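Phist (Plasmodium falciparum, PDB 4JLE) binds the virulence factor PfEMP1, probably through this PHIST domain and the PfEMP1 ATS region, and comigrates with it to knobs on the host cell surface. Local coordinates at residues F65-S68 and I69-T72; E78-M81 and R82-F86. One frame throughout, in Å; residues are numbered along the deposited sequence.

Contact 1: F65-S68 and I69-T72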
# COMPACT_ATOMS: atom_id res chain seq x y z
N PHE B 65 21.12 4.79 6.08
CA PHE B 65 22.06 5.41 5.16
C PHE B 65 21.80 6.92 5.06
O PHE B 65 22.76 7.69 5.10
CB PHE B 65 21.97 4.75 3.77
CG PHE B 65 22.85 5.40 2.75
CD1 PHE B 65 24.20 5.12 2.69
CD2 PHE B 65 22.33 6.35 1.86
CE1 PHE B 65 25.03 5.76 1.77
CE2 PHE B 65 23.15 7.00 0.95
CZ PHE B 65 24.50 6.71 0.92
N ILE B 66 20.52 7.35 4.94
CA ILE B 66 20.17 8.77 4.81
C ILE B 66 20.49 9.52 6.12
O ILE B 66 20.80 10.72 6.09
CB ILE B 66 18.68 8.96 4.34
CG1 ILE B 66 18.40 8.21 3.00
CG2 ILE B 66 18.28 10.44 4.21
CD1 ILE B 66 19.35 8.55 1.76
N GLN B 67 20.52 8.79 7.26
CA GLN B 67 20.85 9.35 8.56
C GLN B 67 22.27 9.91 8.56
O GLN B 67 22.49 10.96 9.15
CB GLN B 67 20.67 8.30 9.68
CG GLN B 67 20.81 8.85 11.11
CD GLN B 67 19.91 10.03 11.42
OE1 GLN B 67 18.76 10.10 10.99
NE2 GLN B 67 20.43 10.97 12.19
N SER B 68 23.19 9.26 7.82
CA SER B 68 24.60 9.70 7.66
C SER B 68 24.70 11.08 6.99
O SER B 68 25.56 11.87 7.37
CB SER B 68 25.39 8.66 6.86
OG SER B 68 25.09 8.66 5.47
N ILE B 69 23.81 11.36 6.02
CA ILE B 69 23.75 12.63 5.29
C ILE B 69 23.08 13.68 6.19
O ILE B 69 23.48 14.84 6.20
CB ILE B 69 22.99 12.46 3.92
CG1 ILE B 69 23.62 11.31 3.05
CG2 ILE B 69 22.89 13.81 3.14
CD1 ILE B 69 22.81 10.86 1.83
N VAL B 70 22.06 13.24 6.97
CA VAL B 70 21.31 14.09 7.90
C VAL B 70 22.28 14.71 8.93
O VAL B 70 22.26 15.92 9.14
CB VAL B 70 20.16 13.32 8.58
CG1 VAL B 70 19.63 14.08 9.81
CG2 VAL B 70 19.03 13.06 7.60
N GLU B 71 23.16 13.86 9.50
CA GLU B 71 24.18 14.23 10.49
C GLU B 71 25.29 15.06 9.86
O GLU B 71 25.75 16.01 10.50
CB GLU B 71 24.74 12.97 11.17
CG GLU B 71 23.69 12.29 12.03
CD GLU B 71 24.15 11.23 13.02
OE1 GLU B 71 25.25 11.38 13.59
OE2 GLU B 71 23.36 10.29 13.27
N THR B 72 25.71 14.75 8.62
CA THR B 72 26.75 15.51 7.93
C THR B 72 26.30 16.96 7.72
O THR B 72 27.07 17.88 8.00
CB THR B 72 27.12 14.84 6.60
OG1 THR B 72 27.68 13.55 6.86
CG2 THR B 72 28.11 15.66 5.77

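Contact 2: E78-M81 and R82-F86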
# COMPACT_ATOMS: atom_id res chain seq x y z
N GLU B 78 12.33 17.72 11.54
CA GLU B 78 11.07 18.04 10.89
C GLU B 78 11.12 17.67 9.40
O GLU B 78 10.26 16.93 8.93
CB GLU B 78 10.75 19.53 11.07
CG GLU B 78 9.27 19.87 10.94
CD GLU B 78 9.00 21.35 10.75
OE1 GLU B 78 8.81 22.06 11.77
OE2 GLU B 78 8.99 21.80 9.58
N TYR B 79 12.18 18.13 8.68
CA TYR B 79 12.41 17.84 7.26
C TYR B 79 12.65 16.32 7.05
O TYR B 79 12.03 15.72 6.18
CB TYR B 79 13.60 18.65 6.72
CG TYR B 79 13.96 18.29 5.29
CD1 TYR B 79 13.34 18.92 4.22
CD2 TYR B 79 14.93 17.33 5.02
CE1 TYR B 79 13.68 18.60 2.90
CE2 TYR B 79 15.29 17.02 3.71
CZ TYR B 79 14.63 17.63 2.66
OH TYR B 79 14.99 17.32 1.37
N LYS B 80 13.54 15.72 7.86
CA LYS B 80 13.91 14.31 7.81
C LYS B 80 12.67 13.38 7.92
O LYS B 80 12.51 12.49 7.09
CB LYS B 80 14.91 14.00 8.94
CG LYS B 80 15.30 12.52 9.05
CD LYS B 80 15.95 12.23 10.38
CE LYS B 80 15.53 10.90 10.93
NZ LYS B 80 16.33 10.50 12.11
N MET B 81 11.83 13.59 8.95
CA MET B 81 10.67 12.75 9.21
C MET B 81 9.58 12.89 8.15
O MET B 81 9.02 11.88 7.74
CB MET B 81 10.11 13.03 10.61
CG MET B 81 11.07 12.62 11.73
SD MET B 81 11.78 10.94 11.61
CE MET B 81 10.35 9.98 11.94
N ARG B 82 9.33 14.11 7.68
CA ARG B 82 8.35 14.41 6.63
C ARG B 82 8.75 13.72 5.32
O ARG B 82 7.89 13.15 4.64
CB ARG B 82 8.27 15.95 6.46
CG ARG B 82 7.71 16.46 5.13
CD ARG B 82 7.30 17.93 5.22
NE ARG B 82 8.38 18.82 5.67
CZ ARG B 82 9.24 19.44 4.87
NH1 ARG B 82 9.17 19.28 3.55
NH2 ARG B 82 10.17 20.23 5.38
N LYS B 83 10.04 13.74 4.98
CA LYS B 83 10.55 13.13 3.76
C LYS B 83 10.55 11.62 3.88
O LYS B 83 10.17 10.96 2.93
CB LYS B 83 11.95 13.68 3.38
CG LYS B 83 11.96 15.15 2.98
CD LYS B 83 11.22 15.42 1.69
CE LYS B 83 10.75 16.85 1.58
NZ LYS B 83 10.40 17.21 0.18
N PHE B 84 10.88 11.09 5.07
CA PHE B 84 10.86 9.65 5.35
C PHE B 84 9.45 9.09 5.26
O PHE B 84 9.23 8.01 4.69
CB PHE B 84 11.47 9.35 6.73
CG PHE B 84 12.98 9.29 6.79
CD1 PHE B 84 13.77 9.70 5.71
CD2 PHE B 84 13.62 8.81 7.93
CE1 PHE B 84 15.16 9.64 5.77
CE2 PHE B 84 15.02 8.76 7.99
CZ PHE B 84 15.78 9.19 6.92
N LYS B 85 8.48 9.85 5.81
CA LYS B 85 7.07 9.50 5.80
C LYS B 85 6.59 9.36 4.33
O LYS B 85 6.17 8.28 3.97
CB LYS B 85 6.23 10.53 6.60
CG LYS B 85 6.48 10.44 8.12
CD LYS B 85 5.82 11.57 8.93
CE LYS B 85 6.30 11.65 10.37
NZ LYS B 85 6.15 13.02 10.93
N PHE B 86 6.79 10.37 3.47
CA PHE B 86 6.34 10.30 2.08
C PHE B 86 7.08 9.22 1.26
O PHE B 86 6.46 8.63 0.38
CB PHE B 86 6.43 11.66 1.39
CG PHE B 86 5.49 12.71 1.98
CD1 PHE B 86 4.11 12.51 2.00
CD2 PHE B 86 5.99 13.94 2.42
CE1 PHE B 86 3.26 13.49 2.52
CE2 PHE B 86 5.12 14.92 2.92
CZ PHE B 86 3.77 14.68 2.99

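Contact 1: F65-S68 and I69-T72
Q67 reaches E71 one helical turn later, and its NE2 gives an almost straight hydrogen bond (169°) to E71 OE2 over 3.2 Å. The carboxylate oxygen lies close to the plane of the amide but is met on its anti side, and the two flat groups are turned 60° apart. The bend of Q67 at chi2 turns its amide forward along the helix, toward E71. At its other end the amide has a probable hydrogen bond from K80 of helix 77-110 to OE1, which would help fix the rotation of the group.

S68 O receives both T72 OG1, at 2.8 Å, and T72 N, at 3.1 Å, from opposite faces of its carbonyl plane. One turn earlier, S68 OG bonds back to F65 O at 2.6 Å, and its chi1 of 74° swings the hydroxyl onto that carbonyl.

Apolar contacts run beside these bonds. I69 CD1 lies 4.0 Å from F65 CE2 and also approaches I66 CD1, while V70 CG2 meets I66 CG2 at 4.3 Å. Beyond them, L146, A147, F150 and R151 of the second subunit pack on this side, and K143 of that subunit makes a cation-pi contact with F65. Hydroxyls bonded to preceding carbonyls, S68 to i-3 and T72 to i-4, are usual in alpha-helices; buried I66, I69 and V70 against exposed S68, E71 and T72 mark an amphipathic one, here the last turns of helix 37-72 in the PHIST helical bundle.

Contact 2: E78-M81 and R82-F86
K80 O accepts the N-H of F84 at 2.9 Å, one of four successive i to i+4 backbone bonds that run from E78 to K85. The same two residues meet through their side chains: K80 CG stands over one face of the F84 ring, 4.1 Å from its centroid, and CE follows to 3.7 Å from F84 CE2. Beyond the ring the ammonium has Q67 of helix 37-72 as its probable partner.

Y79 and K83 repeat the theme one residue earlier. K83 CG, set anti to its carbonyl carbon (chi1 -67°), lies over the tyrosine face, 3.8 Å from the ring centroid and 16° off the normal, as a CH-pi contact; the bend at chi2 then brings CE to 3.7 Å from Y79 CE1. R82 takes the edge of that ring instead: NH2 lies near the ring plane, 3.6 Å from Y79 CD1, with the guanidinium turned 83° to it. In the second subunit, E149 forms a salt bridge with K83 NZ, the H153 ring stacks on Y79, and F150 meets Y79 edge-to-face (T-shaped).

Chemically, K80 and K83 each lay their methylenes on an aromatic face and send the ammonium to a more distant oxygen, K80 to an amide, K83 to a carboxylate of the second subunit.

Contacts 1 and 2 lie on consecutive helices, 37-72 and 77-110, with contact 1 finishing before the short connection between them and contact 2 opening just after it. Their centres are 13 Å apart, on the same side of the chain's centre, and they touch directly across the hairpin: K80 NZ comes within 2.7 Å of Q67 OE1, a probable hydrogen bond, I66 CG2 packs at 3.6 Å on F84 CE1, and V70 CG2 meets K80 CG. Both also face the second subunit, whose F150 packs on residues of each. This end of the helical hairpin thus serves at once as intramolecular packing and as part of the subunit interface.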